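Local coordinates for protein beta 1-3 glucanase (Clostridium beijerinckii NCIMB 8052, PDB 5H4E) that probably hydrolyses beta-1,3-glucan chains, as a glycoside hydrolase of family GH64, at residues I273-P277 against G287-G291; T215-S219 against T279-L283. One frame throughout, in Å; residues are numbered along the deposited sequence.

Interaction 1: residues I273-P277 against G287-G291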
ATOM      1  N   ILE A 273      12.774 -15.982 -12.255  1.00 23.17           N
ATOM      2  CA  ILE A 273      11.726 -16.167 -11.264  1.00 26.75           C
ATOM      3  C   ILE A 273      11.773 -17.650 -10.902  1.00 29.18           C
ATOM      4  O   ILE A 273      11.528 -18.517 -11.744  1.00 30.42           O
ATOM      5  CB  ILE A 273      10.322 -15.784 -11.762  1.00 22.17           C
ATOM      6  CG1 ILE A 273      10.294 -14.364 -12.311  1.00 19.99           C
ATOM      7  CG2 ILE A 273       9.306 -15.925 -10.646  1.00 24.54           C
ATOM      8  CD1 ILE A 273       8.911 -13.937 -12.739  1.00 22.10           C
ATOM      9  N   HIS A 274      12.130 -17.947  -9.657  1.00 27.74           N
ATOM     10  CA  HIS A 274      12.248 -19.331  -9.219  1.00 28.38           C
ATOM     11  C   HIS A 274      10.918 -19.943  -8.814  1.00 30.28           C
ATOM     12  O   HIS A 274      10.449 -19.764  -7.697  1.00 32.91           O
ATOM     13  CB  HIS A 274      13.250 -19.419  -8.067  1.00 28.88           C
ATOM     14  CG  HIS A 274      14.628 -18.990  -8.456  1.00 25.80           C
ATOM     15  ND1 HIS A 274      15.522 -19.839  -9.070  1.00 29.38           N
ATOM     16  CD2 HIS A 274      15.253 -17.794  -8.354  1.00 27.72           C
ATOM     17  CE1 HIS A 274      16.645 -19.188  -9.317  1.00 25.86           C
ATOM     18  NE2 HIS A 274      16.508 -17.946  -8.892  1.00 31.40           N
ATOM     19  N   GLY A 275      10.303 -20.672  -9.737  1.00 30.28           N
ATOM     20  CA  GLY A 275       9.062 -21.358  -9.451  1.00 30.13           C
ATOM     21  C   GLY A 275       7.849 -20.772 -10.146  1.00 29.52           C
ATOM     22  O   GLY A 275       7.929 -19.761 -10.859  1.00 30.96           O
ATOM     23  N   LYS A 276       6.721 -21.441  -9.939  1.00 28.96           N
ATOM     24  CA  LYS A 276       5.437 -21.016 -10.466  1.00 28.93           C
ATOM     25  C   LYS A 276       4.597 -20.444  -9.323  1.00 27.58           C
ATOM     26  O   LYS A 276       4.433 -21.097  -8.287  1.00 26.95           O
ATOM     27  CB  LYS A 276       4.727 -22.186 -11.138  1.00 25.91           C
ATOM     28  CG  LYS A 276       3.323 -21.877 -11.581  1.00 27.86           C
ATOM     29  CD  LYS A 276       2.737 -22.991 -12.435  1.00 31.16           C
ATOM     30  CE  LYS A 276       2.476 -24.238 -11.628  1.00 31.39           C
ATOM     31  NZ  LYS A 276       1.916 -25.304 -12.503  1.00 39.62           N
ATOM     32  N   PRO A 277       4.077 -19.215  -9.496  1.00 26.72           N
ATOM     33  CA  PRO A 277       3.416 -18.528  -8.372  1.00 21.40           C
ATOM     34  C   PRO A 277       2.080 -19.140  -7.944  1.00 25.52           C
ATOM     35  O   PRO A 277       1.360 -19.714  -8.762  1.00 22.64           O
ATOM     36  CB  PRO A 277       3.203 -17.106  -8.906  1.00 21.71           C
ATOM     37  CG  PRO A 277       3.135 -17.264 -10.389  1.00 24.62           C
ATOM     38  CD  PRO A 277       4.076 -18.402 -10.728  1.00 25.51           C
ATOM     39  N   GLY A 287       6.719 -13.965  -1.750  1.00 26.71           N
ATOM     40  CA  GLY A 287       7.149 -15.305  -2.116  1.00 25.60           C
ATOM     41  C   GLY A 287       8.180 -15.280  -3.231  1.00 24.16           C
ATOM     42  O   GLY A 287       9.212 -14.617  -3.108  1.00 22.48           O
ATOM     43  N   ILE A 288       7.892 -15.967  -4.338  1.00 25.66           N
ATOM     44  CA  ILE A 288       8.845 -16.033  -5.443  1.00 26.95           C
ATOM     45  C   ILE A 288       9.011 -14.677  -6.128  1.00 24.64           C
ATOM     46  O   ILE A 288      10.000 -14.441  -6.827  1.00 25.19           O
ATOM     47  CB  ILE A 288       8.445 -17.113  -6.492  1.00 26.43           C
ATOM     48  CG1 ILE A 288       7.222 -16.695  -7.309  1.00 22.38           C
ATOM     49  CG2 ILE A 288       8.192 -18.444  -5.802  1.00 25.93           C
ATOM     50  CD1 ILE A 288       6.829 -17.754  -8.360  1.00 26.45           C
ATOM     51  N   PHE A 289       8.064 -13.769  -5.895  1.00 26.00           N
ATOM     52  CA  PHE A 289       8.163 -12.415  -6.437  1.00 25.83           C
ATOM     53  C   PHE A 289       9.067 -11.526  -5.566  1.00 28.00           C
ATOM     54  O   PHE A 289       9.323 -10.366  -5.908  1.00 28.24           O
ATOM     55  CB  PHE A 289       6.765 -11.799  -6.579  1.00 25.33           C
ATOM     56  CG  PHE A 289       5.935 -12.419  -7.680  1.00 23.31           C
ATOM     57  CD1 PHE A 289       6.451 -12.552  -8.964  1.00 24.36           C
ATOM     58  CD2 PHE A 289       4.651 -12.892  -7.423  1.00 21.29           C
ATOM     59  CE1 PHE A 289       5.694 -13.120  -9.984  1.00 22.12           C
ATOM     60  CE2 PHE A 289       3.888 -13.457  -8.425  1.00 24.91           C
ATOM     61  CZ  PHE A 289       4.413 -13.579  -9.718  1.00 22.79           C
ATOM     62  N   ASP A 290       9.546 -12.073  -4.448  1.00 28.28           N
ATOM     63  CA  ASP A 290      10.523 -11.383  -3.593  1.00 31.10           C
ATOM     64  C   ASP A 290      11.950 -11.782  -3.941  1.00 30.62           C
ATOM     65  O   ASP A 290      12.194 -12.901  -4.394  1.00 31.80           O
ATOM     66  CB  ASP A 290      10.284 -11.684  -2.107  1.00 30.17           C
ATOM     67  CG  ASP A 290       9.100 -10.931  -1.540  1.00 34.87           C
ATOM     68  OD1 ASP A 290       8.760  -9.865  -2.099  1.00 36.32           O
ATOM     69  OD2 ASP A 290       8.526 -11.400  -0.526  1.00 36.18           O
ATOM     70  N   GLY A 291      12.888 -10.867  -3.709  1.00 30.40           N
ATOM     71  CA  GLY A 291      14.304 -11.178  -3.800  1.00 31.81           C
ATOM     72  C   GLY A 291      14.885 -11.028  -5.190  1.00 34.42           C
ATOM     73  O   GLY A 291      14.163 -10.726  -6.143  1.00 29.67           O
TER
HETATM   74  O   HOH W   1      12.032 -16.036  -7.535  1.00 23.75           O
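Ile-288 and Phe-289 of a short 3-10 turn pack into the loop that leads from the edge strand 271-273 to helix 279-284. No direct hydrogen bond joins the two segments. Ile-288 is the centre of the contact. The loop curves round this side chain. Ile-288 CD1 meets Pro-277 N at 3.3 Å and lies 3.7 Å from Pro-277 CD. CG2 of Ile-273 reaches the same methyl, Ile-288 CD1, at 3.8 Å, and these two side chains cross at about a right angle. The second branch of Ile-288 turns elsewhere: Ile-288 CG2 touches His-274 O at 3.2 Å. With chi1 at 72°, CG1 lies between the backbone N and the carbonyl carbon and CG2 beside the backbone N, which sends the two branches to different parts of the loop. Phe-289 meets the loop with the far end of its ring. Pro-277 CB approaches Phe-289 CE2 obliquely at 3.7 Å, and Ile-273 CD1 sits at the ring edge. One water bridges the backbones. It accepts from His-274 N at 2.9 Å and donates to Ile-288 O at 2.7 Å. Further out, Gly-275 O bonds Tyr-234 OH, and Ile-273 and Phe-289 both touch Val-303 of helix 294-309. The arrangement is a short helical excursion between an edge strand and helix 294-309, with Ile-288 filling the bend of the loop after the strand.

Interaction 2: residues T215-S219 against T279-L283; sequences TFTAS and TQEVL
Gln-280 and Leu-283 of helix 279-284 meet Phe-216 and Ala-218 of the loop 215-219. The polar bond runs from Gln-280 to the backbone of Phe-216. Gln-280 NE2 donates to Phe-216 O at 2.8 Å, and the bond is nearly straight, with an N-H...O angle of 171°. The acceptor lies in the plane of the Gln-280 amide. The donor is tilted from the carbonyl plane of Phe-216 by 28°. The glutamine chain bends at chi2 (69°), which turns the amide towards the loop. NE2 also bonds Ala-223 O, so one amide nitrogen serves two backbone carbonyls of the same loop region. The other end of this amide is near Ala-218, where Ala-218 CB lies 3.9 Å from Gln-280 OE1. The apolar contact is nearly one turn further along the helix. Leu-283 CD1 packs on Phe-216 CB at 3.4 Å and reaches Phe-216 CD2 at 3.8 Å. The two side chains cross at about a right angle. The Phe-216 ring also meets Tyr-225 edge-to-face. Gln-280 and Leu-283, three residues apart, thus face the loop before helix 227-236, and the amide gives a side-chain-to-backbone link that holds this irregular loop to the helix.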
ATOM      1  N   THR A 215     -10.960 -13.209   1.254  1.00 21.84           N
ATOM      2  CA  THR A 215     -11.304 -14.583   0.920  1.00 20.90           C
ATOM      3  C   THR A 215     -10.344 -15.259  -0.055  1.00 22.43           C
ATOM      4  O   THR A 215     -10.621 -16.365  -0.540  1.00 21.48           O
ATOM      5  CB  THR A 215     -12.707 -14.641   0.330  1.00 21.62           C
ATOM      6  OG1 THR A 215     -12.788 -13.748  -0.792  1.00 21.97           O
ATOM      7  CG2 THR A 215     -13.732 -14.221   1.386  1.00 21.81           C
ATOM      8  N   PHE A 216      -9.219 -14.615  -0.340  1.00 18.77           N
ATOM      9  CA  PHE A 216      -8.307 -15.141  -1.349  1.00 22.43           C
ATOM     10  C   PHE A 216      -7.016 -15.669  -0.737  1.00 19.97           C
ATOM     11  O   PHE A 216      -6.071 -16.020  -1.453  1.00 19.81           O
ATOM     12  CB  PHE A 216      -7.997 -14.072  -2.401  1.00 20.89           C
ATOM     13  CG  PHE A 216      -9.157 -13.754  -3.323  1.00 19.92           C
ATOM     14  CD1 PHE A 216     -10.292 -13.112  -2.848  1.00 18.05           C
ATOM     15  CD2 PHE A 216      -9.093 -14.080  -4.671  1.00 22.37           C
ATOM     16  CE1 PHE A 216     -11.345 -12.803  -3.688  1.00 20.20           C
ATOM     17  CE2 PHE A 216     -10.151 -13.782  -5.531  1.00 22.03           C
ATOM     18  CZ  PHE A 216     -11.278 -13.138  -5.046  1.00 17.40           C
ATOM     19  N   THR A 217      -6.977 -15.739   0.589  1.00 18.93           N
ATOM     20  CA  THR A 217      -5.875 -16.395   1.264  1.00 21.71           C
ATOM     21  C   THR A 217      -5.957 -17.896   1.006  1.00 26.32           C
ATOM     22  O   THR A 217      -6.973 -18.401   0.506  1.00 23.17           O
ATOM     23  CB  THR A 217      -5.885 -16.136   2.783  1.00 22.51           C
ATOM     24  OG1 THR A 217      -7.005 -16.808   3.362  1.00 25.08           O
ATOM     25  CG2 THR A 217      -5.987 -14.646   3.079  1.00 26.44           C
ATOM     26  N   ALA A 218      -4.895 -18.607   1.373  1.00 26.14           N
ATOM     27  CA  ALA A 218      -4.730 -20.005   1.008  1.00 25.17           C
ATOM     28  C   ALA A 218      -5.793 -20.881   1.647  1.00 26.89           C
ATOM     29  O   ALA A 218      -6.100 -21.963   1.158  1.00 26.13           O
ATOM     30  CB  ALA A 218      -3.326 -20.489   1.399  1.00 25.37           C
ATOM     31  N   SER A 219      -6.376 -20.403   2.739  1.00 28.27           N
ATOM     32  CA  SER A 219      -7.330 -21.222   3.477  1.00 27.73           C
ATOM     33  C   SER A 219      -8.782 -20.880   3.150  1.00 30.33           C
ATOM     34  O   SER A 219      -9.702 -21.528   3.653  1.00 29.11           O
ATOM     35  CB  SER A 219      -7.081 -21.078   4.986  1.00 30.36           C
ATOM     36  OG  SER A 219      -7.141 -19.716   5.381  1.00 34.30           O
ATOM     37  N   THR A 279      -1.761 -18.334  -6.179  1.00 20.30           N
ATOM     38  CA  THR A 279      -2.733 -17.251  -6.214  1.00 20.69           C
ATOM     39  C   THR A 279      -2.357 -16.170  -5.194  1.00 22.20           C
ATOM     40  O   THR A 279      -2.490 -14.973  -5.467  1.00 18.86           O
ATOM     41  CB  THR A 279      -4.166 -17.801  -5.971  1.00 20.30           C
ATOM     42  OG1 THR A 279      -4.653 -18.387  -7.188  1.00 20.15           O
ATOM     43  CG2 THR A 279      -5.141 -16.711  -5.546  1.00 18.27           C
ATOM     44  N   GLN A 280      -1.853 -16.593  -4.036  1.00 18.54           N
ATOM     45  CA  GLN A 280      -1.497 -15.635  -2.988  1.00 21.13           C
ATOM     46  C   GLN A 280      -0.283 -14.819  -3.404  1.00 20.34           C
ATOM     47  O   GLN A 280      -0.213 -13.633  -3.134  1.00 19.88           O
ATOM     48  CB  GLN A 280      -1.218 -16.338  -1.654  1.00 20.48           C
ATOM     49  CG  GLN A 280      -2.454 -16.943  -1.001  1.00 20.05           C
ATOM     50  CD  GLN A 280      -2.986 -18.134  -1.766  1.00 21.67           C
ATOM     51  OE1 GLN A 280      -2.232 -19.053  -2.104  1.00 23.56           O
ATOM     52  NE2 GLN A 280      -4.275 -18.115  -2.072  1.00 20.40           N
ATOM     53  N   GLU A 281       0.674 -15.451  -4.075  1.00 19.25           N
ATOM     54  CA  GLU A 281       1.863 -14.728  -4.488  1.00 18.17           C
ATOM     55  C   GLU A 281       1.544 -13.682  -5.555  1.00 18.73           C
ATOM     56  O   GLU A 281       2.165 -12.615  -5.594  1.00 20.08           O
ATOM     57  CB  GLU A 281       2.932 -15.702  -4.983  1.00 19.10           C
ATOM     58  CG  GLU A 281       3.656 -16.359  -3.819  1.00 22.36           C
ATOM     59  CD  GLU A 281       4.517 -17.539  -4.217  1.00 27.53           C
ATOM     60  OE1 GLU A 281       4.205 -18.204  -5.227  1.00 25.54           O
ATOM     61  OE2 GLU A 281       5.509 -17.809  -3.504  1.00 25.79           O
ATOM     62  N   VAL A 282       0.581 -13.982  -6.420  1.00 19.46           N
ATOM     63  CA  VAL A 282       0.126 -12.988  -7.393  1.00 19.54           C
ATOM     64  C   VAL A 282      -0.502 -11.793  -6.673  1.00 17.76           C
ATOM     65  O   VAL A 282      -0.111 -10.640  -6.885  1.00 18.39           O
ATOM     66  CB  VAL A 282      -0.877 -13.603  -8.390  1.00 19.14           C
ATOM     67  CG1 VAL A 282      -1.649 -12.513  -9.169  1.00 16.17           C
ATOM     68  CG2 VAL A 282      -0.148 -14.540  -9.341  1.00 17.85           C
ATOM     69  N   LEU A 283      -1.455 -12.075  -5.794  1.00 17.78           N
ATOM     70  CA  LEU A 283      -2.198 -11.022  -5.104  1.00 19.09           C
ATOM     71  C   LEU A 283      -1.330 -10.182  -4.192  1.00 21.21           C
ATOM     72  O   LEU A 283      -1.541  -8.963  -4.067  1.00 21.03           O
ATOM     73  CB  LEU A 283      -3.346 -11.643  -4.303  1.00 19.65           C
ATOM     74  CG  LEU A 283      -4.425 -12.230  -5.203  1.00 19.50           C
ATOM     75  CD1 LEU A 283      -5.396 -13.055  -4.400  1.00 16.97           C
ATOM     76  CD2 LEU A 283      -5.145 -11.102  -5.948  1.00 18.38           C
TER

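Overall arrangement
From the N terminus, the chain first reaches 215-219, in the loop before helix 227-236. It then forms the four-stranded antiparallel sheet, ending in strand 271-273. Segment 273-277 leaves that strand, helix 279-284 follows, and 287-291 leads on to helix 294-309. Interaction 2 closes a long loop of 59 intervening residues. Interaction 1 closes a short one of nine, which includes helix 279-284. The two cross, since their segments alternate along the chain, and they lie about 14 Å apart, centre to centre. They touch through Glu-281, whose OE2 probably bonds Ile-288 N. Together they tie the loop before helix 227-236, the sheet edge and the loop leading to helix 294-309 around helix 279-284.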